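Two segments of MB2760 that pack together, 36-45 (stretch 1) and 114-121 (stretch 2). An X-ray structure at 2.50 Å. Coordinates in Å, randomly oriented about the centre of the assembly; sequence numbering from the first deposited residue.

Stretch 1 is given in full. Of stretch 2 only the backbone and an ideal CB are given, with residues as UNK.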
# COMPACT_ATOMS: atom_id res chain seq x y z
N VAL C 36 15.65 26.81 25.34
CA VAL C 36 16.29 28.11 25.09
C VAL C 36 17.59 28.24 25.93
O VAL C 36 18.64 28.63 25.42
CB VAL C 36 15.33 29.27 25.37
CG1 VAL C 36 16.09 30.60 25.45
CG2 VAL C 36 14.22 29.30 24.30
N ASP C 37 17.49 27.89 27.21
CA ASP C 37 18.65 27.85 28.12
C ASP C 37 19.78 26.93 27.70
O ASP C 37 20.95 27.30 27.77
CB ASP C 37 18.21 27.39 29.51
CG ASP C 37 17.63 28.49 30.31
OD1 ASP C 37 18.10 29.64 30.16
OD2 ASP C 37 16.69 28.24 31.08
N ALA C 38 19.44 25.72 27.28
CA ALA C 38 20.43 24.78 26.78
C ALA C 38 21.06 25.24 25.46
O ALA C 38 22.22 24.94 25.20
CB ALA C 38 19.81 23.41 26.62
N ALA C 39 20.30 25.99 24.64
CA ALA C 39 20.74 26.35 23.28
C ALA C 39 21.77 27.49 23.26
O ALA C 39 22.55 27.60 22.32
CB ALA C 39 19.55 26.71 22.41
N LEU C 40 21.78 28.34 24.29
CA LEU C 40 22.57 29.58 24.21
C LEU C 40 23.89 29.46 24.95
O LEU C 40 23.92 29.16 26.13
CB LEU C 40 21.78 30.79 24.72
CG LEU C 40 20.46 31.14 24.01
CD1 LEU C 40 19.79 32.34 24.69
CD2 LEU C 40 20.66 31.39 22.52
N GLY C 41 24.99 29.68 24.24
CA GLY C 41 26.30 29.62 24.83
C GLY C 41 26.51 30.70 25.89
O GLY C 41 25.95 31.80 25.80
N ASP C 42 27.34 30.39 26.88
CA ASP C 42 27.68 31.35 27.94
C ASP C 42 28.18 32.71 27.45
O ASP C 42 27.83 33.73 28.04
CB ASP C 42 28.68 30.74 28.92
CG ASP C 42 28.02 29.74 29.88
OD1 ASP C 42 28.75 29.02 30.59
OD2 ASP C 42 26.77 29.68 29.92
N ASP C 43 28.94 32.72 26.37
CA ASP C 43 29.41 33.98 25.80
C ASP C 43 28.67 34.45 24.55
O ASP C 43 29.24 35.16 23.71
CB ASP C 43 30.89 33.90 25.53
CG ASP C 43 31.69 33.93 26.81
OD1 ASP C 43 32.79 34.48 26.78
OD2 ASP C 43 31.24 33.45 27.87
N LEU C 44 27.40 34.09 24.46
CA LEU C 44 26.53 34.61 23.42
C LEU C 44 26.66 36.12 23.27
O LEU C 44 26.64 36.85 24.27
CB LEU C 44 25.07 34.27 23.73
CG LEU C 44 24.01 34.80 22.76
CD1 LEU C 44 24.07 34.11 21.38
CD2 LEU C 44 22.63 34.66 23.40
N VAL C 45 26.80 36.58 22.03
CA VAL C 45 26.45 37.97 21.72
C VAL C 45 25.20 38.03 20.85
O VAL C 45 25.12 37.38 19.79
CB VAL C 45 27.67 38.90 21.25
CG1 VAL C 45 29.05 38.19 21.24
CG2 VAL C 45 27.36 39.67 19.97
N UNK C 114 29.51 23.60 19.04
CA UNK C 114 29.32 22.48 19.95
C UNK C 114 27.85 22.43 20.38
O UNK C 114 27.53 22.31 21.57
CB UNK C 114 30.24 22.60 21.16
N UNK C 115 26.95 22.56 19.40
CA UNK C 115 25.52 22.60 19.68
C UNK C 115 25.01 23.86 20.37
O UNK C 115 23.80 24.03 20.51
CB UNK C 115 25.16 21.39 20.55
N UNK C 116 25.92 24.75 20.78
CA UNK C 116 25.49 26.00 21.42
C UNK C 116 25.66 27.24 20.55
O UNK C 116 26.65 27.37 19.81
CB UNK C 116 26.27 26.20 22.72
N UNK C 117 24.68 28.13 20.63
CA UNK C 117 24.68 29.36 19.86
C UNK C 117 25.54 30.42 20.55
O UNK C 117 25.26 30.83 21.68
CB UNK C 117 23.25 29.87 19.67
N UNK C 118 26.58 30.86 19.84
CA UNK C 118 27.50 31.88 20.36
C UNK C 118 27.28 33.26 19.76
O UNK C 118 27.64 34.27 20.37
CB UNK C 118 28.95 31.45 20.10
N UNK C 119 26.67 33.30 18.57
CA UNK C 119 26.26 34.55 17.93
C UNK C 119 24.82 34.45 17.47
O UNK C 119 24.42 33.45 16.87
CB UNK C 119 27.17 34.89 16.75
N UNK C 120 24.04 35.49 17.76
CA UNK C 120 22.66 35.60 17.28
C UNK C 120 22.46 37.05 16.85
O UNK C 120 22.40 37.98 17.68
CB UNK C 120 21.65 35.19 18.35
N UNK C 121 22.39 37.23 15.53
CA UNK C 121 22.35 38.55 14.93
C UNK C 121 21.14 38.69 14.01
O UNK C 121 21.08 38.11 12.92
CB UNK C 121 23.64 38.82 14.16

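Stretch 2 lies alongside stretch 1 in parallel register, interrupted where stretch 1 makes a type I turn from Gly-41 to Leu-44. At position 114 the backbone has phi/psi of 68/46 and the CB is far from stretch 1, so this contact asks almost nothing of the side chain; a residue that tolerates a left-handed conformation, such as Asn, Asp or Gly, would suit. It is Asp-114, which makes no contact with stretch 1.

Position 115 also has positive phi (71/-7), which by itself favours glycine, and nothing of stretch 1 lies within 5.5 Å of an ideal CB. The residue is Gly-115.

At position 116 the strand begins. CA-to-CB points sideways, and the CB sits 4.0 Å from Ala-39 O and 4.0 Å from Gly-41 N. Beyond it, where the helix of stretch 1 gives way to strand, lie the carbonyls of Asp-37, Ala-38 and Leu-40. A short side chain would fit, but a long donor, Lys or Arg, could reach this cluster of partial negative charge. The residue is Arg-116. Its NH2 comes 2.9 Å from Asp-37 O and 2.7 Å from Leu-40 O, close enough for the positive group to be favoured by both oxygens. Gly-41 CA lies over one face of the guanidinium and Ala-38 O over the opposite face.

Position 117 is held through both its own N and its own O: its N donates to Ala-39 O (2.8 Å, nearly linear), and its O accepts from Gly-41 N (2.8 Å). Its CB is on the same face of the sheet as the side chain of Leu-40, 4.1 Å from Leu-40 CD2 and 4.6 Å from Leu-44 CD1. These methyls call for an aliphatic residue, Val, Ile or Leu, with beta-branching well suited to a strand. Ile-117 fills the place, its CB 4.2 Å from Leu-40 CD2 and its CG2 3.8 Å from Leu-44 CD1.

At position 118 CA-to-CB points away from stretch 1, so many residues are possible; the backbone does the work. Its O accepts from Val-45 N (3.0 Å) and meets Leu-44 CA at 3.3 Å in a CA-H...O contact. The residue is Thr-118, whose OG1 is hydrogen-bonded elsewhere in the structure.

Position 119 pairs with Val-45, with both side chains on one face. The ideal CB is 4.4 Å from Val-45 O, and the valine side chain on the same face offers methyls, so a Val, Ile or Leu would suit. In Leu-119 the end of the side chain comes nearer than its CB, with CD1 3.9 Å from Val-45 CG2.

The N of position 120 donates to Val-45 O (3.0 Å), continuing the ladder. CA-to-CB points sideways, and the CB is 4.0 Å from Leu-44 CD1, so a hydrophobic residue, aliphatic or aromatic, would suit. It is Trp-120, whose CB packs against that methyl while the indole extends beyond.

Position 121 has extended angles and no neighbour in stretch 1 near its CB, so the choice is open. Arg-121 makes no contact here.

Stretch 2 (114-121) DGRITLWR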
# COMPACT_ATOMS: atom_id res chain seq x y z
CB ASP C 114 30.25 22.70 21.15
CG ASP C 114 31.04 21.48 21.47
OD1 ASP C 114 30.45 20.67 22.12
OD2 ASP C 114 32.22 21.28 21.10
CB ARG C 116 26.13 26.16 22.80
CG ARG C 116 25.82 24.92 23.63
CD ARG C 116 25.85 25.06 25.11
NE ARG C 116 24.83 25.93 25.70
CZ ARG C 116 24.70 26.11 27.02
NH1 ARG C 116 25.51 25.49 27.82
NH2 ARG C 116 23.80 26.89 27.58
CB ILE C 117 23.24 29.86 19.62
CG1 ILE C 117 22.48 28.84 18.75
CG2 ILE C 117 23.24 31.30 19.01
CD1 ILE C 117 20.97 29.07 18.63
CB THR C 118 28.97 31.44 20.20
OG1 THR C 118 29.26 31.22 18.82
CG2 THR C 118 29.22 30.14 21.00
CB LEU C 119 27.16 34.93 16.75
CG LEU C 119 26.73 36.16 15.95
CD1 LEU C 119 26.82 37.47 16.78
CD2 LEU C 119 27.50 36.29 14.64
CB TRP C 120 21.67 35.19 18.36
CG TRP C 120 20.23 35.44 18.06
CD1 TRP C 120 19.66 35.65 16.84
CD2 TRP C 120 19.16 35.49 19.02
NE1 TRP C 120 18.29 35.83 16.98
CE2 TRP C 120 17.96 35.74 18.31
CE3 TRP C 120 19.09 35.34 20.42
CZ2 TRP C 120 16.71 35.84 18.94
CZ3 TRP C 120 17.84 35.45 21.05
CH2 TRP C 120 16.68 35.69 20.31
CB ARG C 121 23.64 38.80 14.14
CG ARG C 121 23.74 40.23 13.68
CD ARG C 121 24.96 40.49 12.82
NE ARG C 121 26.20 40.52 13.59
CZ ARG C 121 27.35 40.00 13.14
NH1 ARG C 121 27.39 39.39 11.95
NH2 ARG C 121 28.43 40.04 13.88
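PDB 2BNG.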